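Local atomic coordinates of protein GH61E (Thielavia terrestris, PDB entry 3EJA), a protein that probably cleaves cellulose and related polysaccharides oxidatively as a copper-dependent lytic polysaccharide monooxygenase, and here carries magnesium at its metal site. Residues Trp13-Lys18 with Ala46-Asn51; Asn25-Asp30 with Gly149-Ile154; Tyr75-Pro80 with Ala93-Val98. All coordinates share one frame; numbering follows the deposited sequence.

Contact 1: Trp13-Lys18 with Ala46-Asn51. With NAG (2-acetamido-2-deoxy-beta-D-glucopyranose), chain E.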
loop_
_atom_site.group_PDB
_atom_site.type_symbol
_atom_site.label_atom_id
_atom_site.label_comp_id
_atom_site.label_asym_id
_atom_site.label_seq_id
_atom_site.Cartn_x
_atom_site.Cartn_y
_atom_site.Cartn_z
ATOM N N TRP A 13 8.818 9.070 -8.986
ATOM C CA TRP A 13 9.912 8.318 -8.336
ATOM C C TRP A 13 10.959 9.200 -7.641
ATOM O O TRP A 13 12.126 8.816 -7.523
ATOM C CB TRP A 13 10.573 7.334 -9.325
ATOM C CG TRP A 13 9.576 6.695 -10.241
ATOM C CD1 TRP A 13 9.439 6.905 -11.589
ATOM C CD2 TRP A 13 8.535 5.784 -9.866
ATOM N NE1 TRP A 13 8.393 6.155 -12.078
ATOM C CE2 TRP A 13 7.815 5.466 -11.041
ATOM C CE3 TRP A 13 8.146 5.202 -8.652
ATOM C CZ2 TRP A 13 6.730 4.582 -11.038
ATOM C CZ3 TRP A 13 7.062 4.319 -8.647
ATOM C CH2 TRP A 13 6.366 4.023 -9.831
ATOM N N GLN A 14 10.538 10.374 -7.176
ATOM C CA GLN A 14 11.458 11.278 -6.485
ATOM C C GLN A 14 11.574 10.924 -5.001
ATOM O O GLN A 14 12.683 10.717 -4.493
ATOM C CB GLN A 14 11.055 12.736 -6.688
ATOM C CG GLN A 14 12.043 13.715 -6.089
ATOM C CD GLN A 14 11.702 15.147 -6.416
ATOM O OE1 GLN A 14 10.565 15.463 -6.785
ATOM N NE2 GLN A 14 12.685 16.032 -6.277
ATOM N N GLN A 15 10.431 10.860 -4.321
ATOM C CA GLN A 15 10.360 10.374 -2.944
ATOM C C GLN A 15 9.798 8.950 -2.911
ATOM O O GLN A 15 9.639 8.368 -1.841
ATOM C CB GLN A 15 9.502 11.310 -2.074
ATOM C CG GLN A 15 10.082 12.719 -1.889
ATOM C CD GLN A 15 9.683 13.679 -3.007
ATOM O OE1 GLN A 15 8.757 13.414 -3.778
ATOM N NE2 GLN A 15 10.383 14.813 -3.090
ATOM N N VAL A 16 9.493 8.405 -4.089
ATOM C CA VAL A 16 8.957 7.045 -4.223
ATOM C C VAL A 16 10.005 6.129 -4.873
ATOM O O VAL A 16 10.539 6.448 -5.930
ATOM C CB VAL A 16 7.637 7.026 -5.063
ATOM C CG1 VAL A 16 7.115 5.595 -5.230
ATOM C CG2 VAL A 16 6.567 7.897 -4.412
ATOM N N ARG A 17 10.311 4.998 -4.234
ATOM C CA ARG A 17 11.253 4.035 -4.822
ATOM C C ARG A 17 10.719 3.530 -6.164
ATOM O O ARG A 17 9.539 3.171 -6.282
ATOM C CB ARG A 17 11.530 2.871 -3.864
ATOM C CG ARG A 17 12.100 3.334 -2.505
ATOM C CD ARG A 17 12.477 2.161 -1.625
ATOM N NE ARG A 17 13.329 2.585 -0.509
ATOM C CZ ARG A 17 13.917 1.748 0.344
ATOM N NH1 ARG A 17 13.747 0.436 0.215
ATOM N NH2 ARG A 17 14.679 2.221 1.325
ATOM N N LYS A 18 11.584 3.540 -7.176
ATOM C CA LYS A 18 11.173 3.258 -8.553
ATOM C C LYS A 18 10.654 1.832 -8.675
ATOM O O LYS A 18 11.410 0.860 -8.553
ATOM C CB LYS A 18 12.313 3.520 -9.554
ATOM C CG LYS A 18 11.880 3.355 -11.024
ATOM C CD LYS A 18 13.045 3.479 -11.995
ATOM C CE LYS A 18 13.114 4.863 -12.640
ATOM N NZ LYS A 18 14.316 5.031 -13.535
ATOM N N ALA A 46 14.766 5.795 -3.186
ATOM C CA ALA A 46 14.377 7.015 -3.887
ATOM C C ALA A 46 15.424 8.091 -3.588
ATOM O O ALA A 46 16.001 8.092 -2.505
ATOM C CB ALA A 46 13.005 7.469 -3.430
ATOM N N PRO A 47 15.696 8.994 -4.554
ATOM C CA PRO A 47 16.694 10.057 -4.338
ATOM C C PRO A 47 16.342 11.073 -3.256
ATOM O O PRO A 47 17.226 11.805 -2.792
ATOM C CB PRO A 47 16.750 10.766 -5.696
ATOM C CG PRO A 47 15.424 10.487 -6.321
ATOM C CD PRO A 47 15.130 9.062 -5.913
ATOM N N SER A 48 15.067 11.137 -2.874
ATOM C CA SER A 48 14.610 12.126 -1.915
ATOM C C SER A 48 13.700 11.529 -0.841
ATOM O O SER A 48 13.238 10.385 -0.960
ATOM C CB SER A 48 13.913 13.275 -2.655
ATOM O OG SER A 48 13.490 14.272 -1.752
ATOM N N VAL A 49 13.469 12.315 0.213
ATOM C CA VAL A 49 12.605 11.941 1.321
ATOM C C VAL A 49 11.541 13.026 1.508
ATOM O O VAL A 49 11.851 14.224 1.446
ATOM C CB VAL A 49 13.430 11.753 2.626
ATOM C CG1 VAL A 49 12.524 11.458 3.823
ATOM C CG2 VAL A 49 14.466 10.636 2.451
ATOM N N LEU A 50 10.293 12.610 1.725
ATOM C CA LEU A 50 9.213 13.554 1.993
ATOM C C LEU A 50 9.093 13.849 3.489
ATOM O O LEU A 50 8.823 12.951 4.288
ATOM C CB LEU A 50 7.871 13.030 1.449
ATOM C CG LEU A 50 6.584 13.803 1.783
ATOM C CD1 LEU A 50 6.542 15.165 1.095
ATOM C CD2 LEU A 50 5.338 13.003 1.419
ATOM N N ASN A 51 9.285 15.111 3.858
ATOM C CA ASN A 51 9.062 15.552 5.234
ATOM C C ASN A 51 7.580 15.754 5.500
ATOM O O ASN A 51 6.887 16.418 4.727
ATOM C CB ASN A 51 9.803 16.861 5.525
ATOM C CG ASN A 51 11.312 16.726 5.421
ATOM O OD1 ASN A 51 11.859 15.616 5.395
ATOM N ND2 ASN A 51 11.998 17.874 5.365
HETATM C C1 NAG E . 13.425 17.667 5.351
HETATM C C2 NAG E . 13.951 18.968 4.743
HETATM C C3 NAG E . 15.474 19.057 4.814
HETATM C C4 NAG E . 15.988 18.696 6.208
HETATM C C5 NAG E . 15.375 17.358 6.641
HETATM C C6 NAG E . 15.863 16.846 8.000
HETATM C C7 NAG E . 12.541 19.908 3.003
HETATM C C8 NAG E . 12.135 19.852 1.557
HETATM N N2 NAG E . 13.520 19.085 3.362
HETATM O O3 NAG E . 15.877 20.362 4.460
HETATM O O4 NAG E . 17.394 18.617 6.156
HETATM O O5 NAG E . 13.964 17.493 6.649
HETATM O O6 NAG E . 15.645 15.450 8.080
HETATM O O7 NAG E . 11.987 20.675 3.791
HETATM O O HOH W 1 11.653 15.858 -0.786
#

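Contact 2: Asn25-Asp30 with Gly149-Ile154. With SO4 (sulfate ion), chain I.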
loop_
_atom_site.group_PDB
_atom_site.type_symbol
_atom_site.label_atom_id
_atom_site.label_comp_id
_atom_site.label_asym_id
_atom_site.label_seq_id
_atom_site.Cartn_x
_atom_site.Cartn_y
_atom_site.Cartn_z
ATOM N N ASN A 25 3.401 -0.321 -16.437
ATOM C CA ASN A 25 2.251 -0.233 -15.534
ATOM C C ASN A 25 1.668 -1.603 -15.132
ATOM O O ASN A 25 0.491 -1.680 -14.771
ATOM C CB ASN A 25 1.162 0.672 -16.131
ATOM C CG ASN A 25 1.715 1.972 -16.681
ATOM O OD1 ASN A 25 2.101 2.048 -17.849
ATOM N ND2 ASN A 25 1.729 3.008 -15.857
ATOM N N GLY A 26 2.498 -2.659 -15.203
ATOM C CA GLY A 26 2.127 -4.038 -14.837
ATOM C C GLY A 26 1.840 -4.228 -13.357
ATOM O O GLY A 26 1.781 -3.257 -12.605
ATOM N N TYR A 27 1.698 -5.482 -12.925
ATOM C CA TYR A 27 1.260 -5.783 -11.556
ATOM C C TYR A 27 2.053 -6.930 -10.919
ATOM O O TYR A 27 2.729 -7.687 -11.617
ATOM C CB TYR A 27 -0.238 -6.129 -11.551
ATOM C CG TYR A 27 -0.586 -7.307 -12.434
ATOM C CD1 TYR A 27 -0.432 -8.615 -11.974
ATOM C CD2 TYR A 27 -1.060 -7.115 -13.728
ATOM C CE1 TYR A 27 -0.737 -9.705 -12.784
ATOM C CE2 TYR A 27 -1.378 -8.198 -14.543
ATOM C CZ TYR A 27 -1.209 -9.487 -14.063
ATOM O OH TYR A 27 -1.522 -10.558 -14.868
ATOM N N VAL A 28 1.957 -7.048 -9.596
ATOM C CA VAL A 28 2.455 -8.217 -8.889
ATOM C C VAL A 28 1.294 -9.215 -8.772
ATOM O O VAL A 28 0.197 -8.842 -8.350
ATOM C CB VAL A 28 3.007 -7.857 -7.483
ATOM C CG1 VAL A 28 3.585 -9.103 -6.786
ATOM C CG2 VAL A 28 4.060 -6.768 -7.589
ATOM N N GLY A 29 1.532 -10.461 -9.175
ATOM C CA GLY A 29 0.523 -11.531 -9.072
ATOM C C GLY A 29 0.833 -12.597 -8.023
ATOM O O GLY A 29 -0.026 -13.409 -7.691
ATOM N N ASP A 30 2.059 -12.589 -7.506
ATOM C CA ASP A 30 2.550 -13.609 -6.570
ATOM C C ASP A 30 2.719 -13.005 -5.176
ATOM O O ASP A 30 3.668 -12.250 -4.950
ATOM C CB ASP A 30 3.902 -14.122 -7.088
ATOM C CG ASP A 30 4.507 -15.234 -6.229
ATOM O OD1 ASP A 30 3.960 -15.611 -5.165
ATOM O OD2 ASP A 30 5.562 -15.733 -6.647
ATOM N N GLY A 149 -4.922 -14.822 -9.482
ATOM C CA GLY A 149 -5.610 -13.901 -10.391
ATOM C C GLY A 149 -5.641 -12.433 -9.966
ATOM O O GLY A 149 -5.710 -11.546 -10.817
ATOM N N ALA A 150 -5.584 -12.168 -8.657
ATOM C CA ALA A 150 -5.556 -10.792 -8.146
ATOM C C ALA A 150 -4.338 -10.016 -8.685
ATOM O O ALA A 150 -3.256 -10.583 -8.832
ATOM C CB ALA A 150 -5.559 -10.781 -6.620
ATOM N N GLN A 151 -4.528 -8.730 -8.977
ATOM C CA GLN A 151 -3.438 -7.897 -9.521
ATOM C C GLN A 151 -3.068 -6.788 -8.538
ATOM O O GLN A 151 -3.878 -5.901 -8.262
ATOM C CB GLN A 151 -3.830 -7.314 -10.889
ATOM C CG GLN A 151 -4.058 -8.374 -11.956
ATOM C CD GLN A 151 -4.550 -7.811 -13.282
ATOM O OE1 GLN A 151 -4.717 -6.595 -13.445
ATOM N NE2 GLN A 151 -4.783 -8.699 -14.243
ATOM N N PHE A 152 -1.850 -6.855 -8.000
ATOM C CA PHE A 152 -1.379 -5.862 -7.028
ATOM C C PHE A 152 -0.597 -4.732 -7.687
ATOM O O PHE A 152 0.407 -4.971 -8.360
ATOM C CB PHE A 152 -0.524 -6.536 -5.933
ATOM C CG PHE A 152 -1.298 -7.513 -5.083
ATOM C CD1 PHE A 152 -1.563 -8.803 -5.546
ATOM C CD2 PHE A 152 -1.758 -7.143 -3.819
ATOM C CE1 PHE A 152 -2.292 -9.709 -4.772
ATOM C CE2 PHE A 152 -2.487 -8.039 -3.031
ATOM C CZ PHE A 152 -2.759 -9.329 -3.509
ATOM N N TYR A 153 -1.076 -3.507 -7.476
ATOM C CA TYR A 153 -0.411 -2.298 -7.958
ATOM C C TYR A 153 0.152 -1.589 -6.738
ATOM O O TYR A 153 -0.603 -1.169 -5.864
ATOM C CB TYR A 153 -1.399 -1.417 -8.750
ATOM C CG TYR A 153 -1.953 -2.142 -9.954
ATOM C CD1 TYR A 153 -1.260 -2.135 -11.165
ATOM C CD2 TYR A 153 -3.147 -2.876 -9.873
ATOM C CE1 TYR A 153 -1.737 -2.822 -12.267
ATOM C CE2 TYR A 153 -3.636 -3.570 -10.982
ATOM C CZ TYR A 153 -2.924 -3.534 -12.170
ATOM O OH TYR A 153 -3.387 -4.202 -13.279
ATOM N N ILE A 154 1.486 -1.498 -6.679
ATOM C CA ILE A 154 2.228 -1.180 -5.449
ATOM C C ILE A 154 3.372 -0.190 -5.687
ATOM O O ILE A 154 3.990 -0.206 -6.742
ATOM C CB ILE A 154 2.852 -2.495 -4.826
ATOM C CG1 ILE A 154 1.757 -3.457 -4.327
ATOM C CG2 ILE A 154 3.859 -2.194 -3.687
ATOM C CD1 ILE A 154 2.216 -4.925 -4.284
HETATM S S SO4 I . -6.206 -7.845 -17.512
HETATM O O1 SO4 I . -5.810 -8.948 -16.641
HETATM O O2 SO4 I . -7.375 -8.251 -18.284
HETATM O O3 SO4 I . -6.497 -6.662 -16.710
HETATM O O4 SO4 I . -5.110 -7.536 -18.430
HETATM O O HOH W 2 -4.198 -11.452 -13.217
HETATM O O HOH W 3 -2.571 -12.702 -7.289
#

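Contact 3: Tyr75-Pro80 with Ala93-Val98. With SO4 (sulfate ion), chain G.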
loop_
_atom_site.group_PDB
_atom_site.type_symbol
_atom_site.label_atom_id
_atom_site.label_comp_id
_atom_site.label_asym_id
_atom_site.label_seq_id
_atom_site.Cartn_x
_atom_site.Cartn_y
_atom_site.Cartn_z
ATOM N N TYR A 75 0.170 0.952 4.099
ATOM C CA TYR A 75 0.889 0.473 5.271
ATOM C C TYR A 75 2.121 1.346 5.514
ATOM O O TYR A 75 2.596 2.029 4.612
ATOM C CB TYR A 75 1.374 -0.964 5.072
ATOM C CG TYR A 75 0.326 -2.056 4.952
ATOM C CD1 TYR A 75 -0.475 -2.178 3.804
ATOM C CD2 TYR A 75 0.190 -3.009 5.955
ATOM C CE1 TYR A 75 -1.417 -3.227 3.678
ATOM C CE2 TYR A 75 -0.741 -4.054 5.849
ATOM C CZ TYR A 75 -1.533 -4.159 4.716
ATOM O OH TYR A 75 -2.423 -5.205 4.635
ATOM N N MET A 76 2.635 1.309 6.739
ATOM C CA MET A 76 3.874 1.997 7.090
ATOM C C MET A 76 4.813 1.066 7.859
ATOM O O MET A 76 4.365 0.103 8.479
ATOM C CB MET A 76 3.579 3.242 7.931
ATOM C CG MET A 76 2.842 4.352 7.176
ATOM S SD MET A 76 2.425 5.738 8.246
ATOM C CE MET A 76 4.009 6.610 8.281
ATOM N N ALA A 77 6.107 1.369 7.805
ATOM C CA ALA A 77 7.129 0.664 8.580
ATOM C C ALA A 77 8.213 1.648 9.008
ATOM O O ALA A 77 8.708 2.432 8.189
ATOM C CB ALA A 77 7.737 -0.477 7.767
ATOM N N ARG A 78 8.588 1.585 10.287
ATOM C CA ARG A 78 9.539 2.523 10.868
ATOM C C ARG A 78 10.993 2.061 10.755
ATOM O O ARG A 78 11.338 0.964 11.189
ATOM C CB ARG A 78 9.205 2.785 12.341
ATOM C CG ARG A 78 10.004 3.945 12.911
ATOM C CD ARG A 78 9.602 4.266 14.341
ATOM N NE ARG A 78 10.365 5.419 14.820
ATOM C CZ ARG A 78 11.593 5.358 15.338
ATOM N NH1 ARG A 78 12.225 4.191 15.462
ATOM N NH2 ARG A 78 12.190 6.475 15.738
ATOM N N VAL A 79 11.829 2.909 10.155
ATOM C CA VAL A 79 13.278 2.708 10.111
ATOM C C VAL A 79 13.821 2.874 11.539
ATOM O O VAL A 79 13.505 3.862 12.203
ATOM C CB VAL A 79 13.954 3.759 9.188
ATOM C CG1 VAL A 79 15.463 3.517 9.076
ATOM C CG2 VAL A 79 13.300 3.786 7.795
ATOM N N PRO A 80 14.627 1.905 12.026
ATOM C CA PRO A 80 15.223 2.055 13.366
ATOM C C PRO A 80 16.153 3.267 13.443
ATOM O O PRO A 80 16.766 3.633 12.442
ATOM C CB PRO A 80 16.028 0.756 13.546
ATOM C CG PRO A 80 15.425 -0.217 12.571
ATOM C CD PRO A 80 15.018 0.630 11.395
ATOM N N ALA A 93 8.611 -8.675 10.241
ATOM C CA ALA A 93 7.258 -8.244 10.598
ATOM C C ALA A 93 7.274 -6.823 11.154
ATOM O O ALA A 93 7.223 -6.615 12.368
ATOM C CB ALA A 93 6.622 -9.228 11.582
ATOM N N VAL A 94 7.364 -5.843 10.257
ATOM C CA VAL A 94 7.511 -4.440 10.650
ATOM C C VAL A 94 6.410 -3.529 10.086
ATOM O O VAL A 94 6.399 -2.322 10.351
ATOM C CB VAL A 94 8.907 -3.875 10.241
ATOM C CG1 VAL A 94 10.028 -4.625 10.950
ATOM C CG2 VAL A 94 9.098 -3.926 8.708
ATOM N N TRP A 95 5.494 -4.096 9.301
ATOM C CA TRP A 95 4.479 -3.283 8.614
ATOM C C TRP A 95 3.161 -3.223 9.379
ATOM O O TRP A 95 2.648 -4.258 9.815
ATOM C CB TRP A 95 4.237 -3.814 7.198
ATOM C CG TRP A 95 5.448 -3.694 6.328
ATOM C CD1 TRP A 95 6.445 -4.616 6.185
ATOM C CD2 TRP A 95 5.800 -2.584 5.490
ATOM N NE1 TRP A 95 7.393 -4.157 5.307
ATOM C CE2 TRP A 95 7.021 -2.915 4.859
ATOM C CE3 TRP A 95 5.200 -1.346 5.206
ATOM C CZ2 TRP A 95 7.663 -2.051 3.959
ATOM C CZ3 TRP A 95 5.837 -0.486 4.310
ATOM C CH2 TRP A 95 7.059 -0.846 3.697
ATOM N N PHE A 96 2.617 -2.011 9.534
ATOM C CA PHE A 96 1.269 -1.841 10.085
ATOM C C PHE A 96 0.364 -1.102 9.093
ATOM O O PHE A 96 0.827 -0.230 8.355
ATOM C CB PHE A 96 1.296 -1.165 11.469
ATOM C CG PHE A 96 1.978 0.187 11.493
ATOM C CD1 PHE A 96 3.363 0.283 11.603
ATOM C CD2 PHE A 96 1.227 1.363 11.437
ATOM C CE1 PHE A 96 4.001 1.527 11.632
ATOM C CE2 PHE A 96 1.852 2.616 11.477
ATOM C CZ PHE A 96 3.246 2.697 11.575
ATOM N N LYS A 97 -0.912 -1.486 9.059
ATOM C CA LYS A 97 -1.886 -0.881 8.141
ATOM C C LYS A 97 -2.401 0.444 8.696
ATOM O O LYS A 97 -2.822 0.504 9.854
ATOM C CB LYS A 97 -3.060 -1.840 7.918
ATOM C CG LYS A 97 -4.117 -1.320 6.955
ATOM C CD LYS A 97 -5.308 -2.274 6.852
ATOM C CE LYS A 97 -5.047 -3.421 5.878
ATOM N NZ LYS A 97 -6.053 -4.511 6.094
ATOM N N VAL A 98 -2.383 1.494 7.870
ATOM C CA VAL A 98 -2.874 2.813 8.285
ATOM C C VAL A 98 -4.155 3.259 7.572
ATOM O O VAL A 98 -4.797 4.226 8.003
ATOM C CB VAL A 98 -1.774 3.929 8.170
ATOM C CG1 VAL A 98 -0.591 3.604 9.069
ATOM C CG2 VAL A 98 -1.330 4.144 6.723
HETATM S S SO4 G . 14.479 1.734 17.339
HETATM O O1 SO4 G . 13.769 0.806 16.463
HETATM O O2 SO4 G . 14.634 3.026 16.678
HETATM O O3 SO4 G . 13.702 1.904 18.565
HETATM O O4 SO4 G . 15.798 1.192 17.658
HETATM O O HOH W 4 7.563 -0.590 12.100
#

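Contact 1: Trp13-Lys18 with Ala46-Asn51
Gln15 lies alongside the backbone of Ser48 to Leu50, and the way its side chain folds sets the character of this contact. Its CG, standing beside its own backbone nitrogen, lies 3.6 Å from Leu50 N, and the bend at the next bond (chi2 87°) then turns the amide toward Ser48. The amide is tied across by one water, which accepts from Gln15 NE2 at 2.8 Å and donates to Val49 O, also at 2.8 Å. The same water is hydrogen-bonded to Ser48 OG, a hydroxyl carried toward Gln15 because it stands anti to the Ser48 nitrogen. Three polar groups from the two segments thus share a single water.

Gln14 contributes through its carbonyl. Ser48 N donates to Gln14 O at 2.9 Å in a bent bond, with an N-H...O angle of 133°. Around that oxygen gather carbon atoms: the ring of Pro47 presses on it with CD at 3.3 Å, and Ala46 CB, pointing toward 13-18, is 3.4 Å from Gln14 O. The Gln14 side chain runs out extended beside Ser48 CB, and its OE1 accepts from Ala11 N. Arg17 passes Ala46 with its aliphatic part, CG lying 3.7 Å from Ala46 N. At the far end of 46-51, Asn51 ND2 is bonded covalently to C1 of an N-acetylglucosamine, the start of an N-linked glycan.

Segment 46-51 leads into the edge strand 50-53, which runs parallel to 151-162, and 13-18 packs beside it. Gln158 of strand 151-162 links the two segments, its OE1 accepting from both Arg17 NE and Ala46 N, while Val16 packs on Ser155 and Ala157. Trp13 and Gln15 reach the other sheet at strand 3-7.

Contact 2: Asn25-Asp30 with Gly149-Ile154
Tyr27 lies flat on the side chain of Gln151: Gln151 CG sits 3.4 Å from the Tyr27 ring centroid, almost exactly on the ring normal, and the amide follows the ring with their planes only 6° apart. Tyr27 CB in turn rests over a face of the Tyr153 ring, 3.7 Å from CE1. The ring reaches Gln151 because Tyr27 CG is set between its backbone nitrogen and carbonyl carbon (chi1 59°).

The Gln151 amide is held at both ends: OE1 accepts from Tyr153 OH at 2.7 Å, and NE2 donates to a water. A sulfate, probably from the crystallisation liquor, also accepts from NE2 and bonds His142. Tyr153 is a ligand of the magnesium seen here, and Gln151 probably lines the O2 site; Tyr27 touches both side chains, consistent with a second-shell position.

Behind these groups, a single antiparallel bridge fixes the backbones. Val28 N donates to Phe152 O and Phe152 N to Val28 O, each at 2.9 Å and nearly straight.

The loop 25-30 thereby closes over the start of strand 151-162, whose Phe152 packs against Ile139 of strand 130-140, while Val28, Phe152 and Ile154 meet Ile36 of helix 35-38.

Contact 3: Tyr75-Pro80 with Ala93-Val98
Tyr75 and Lys97 face each other as a non-hydrogen-bonded antiparallel pair, next to the hydrogen-bonded pair Met76 and Phe96. The backbone bonds are reciprocal: Met76 N gives to Phe96 O and Phe96 N to Met76 O, both at 2.9 Å. A water accepts from Arg78 N and donates to Val94 O.

CH-pi contacts form the second group. Ala77 CB sits over the six-membered ring of Trp95, 3.6 Å from its centroid. Lys97 CB lies over a face of the Tyr75 ring toward its rim, and CE goes on to within 3.4 Å of Tyr75 OH, which is hydrogen-bonded to Tyr179 OH. Phe96, with CG between its backbone nitrogen and carbonyl carbon (chi1 57°), swings its ring back, and CZ comes to 3.7 Å from Met76 CB. An alanine at Tyr75 would probably deprive Lys97 CB of its ring face and leave the Tyr179 hydroxyl without this partner.

Met76 SD makes an oblique Met-aromatic contact with Phe96 and touches Val98 CG1 at 3.8 Å. Lys97 NZ is hydrogen-bonded to Pro203 O and forms a salt bridge with Glu100, and Arg78 pairs with Asp81 and a sulfate.

This is the antiparallel pairing of the edge strand 96-100 with strand 72-78 in a beta sandwich of fibronectin type III fold, with Val94 and Trp95 forming a classic beta bulge opposite Val173.

How the contacts relate
All three contacts touch one mixed sheet of the beta sandwich. Contact 1 lies at the edge strand 50-53, contact 2 at the start of its neighbour 151-162, and contact 3 at the opposite edge, where strand 96-100 pairs with 72-78. Centres of contacts 1 and 2 are about 21 Å apart, those of 1 and 3 about 17 Å, and none touches another. Along the chain, contacts 1 and 2 interlace, whereas contact 3 is nested within the loop closed by contact 2. Only contact 2 holds a metal-site residue, Tyr153, along with Gln151 of the probable O2 site; Trp13 of contact 1 comes within about 10 Å of Tyr153, between side chains, and contact 3 lies away.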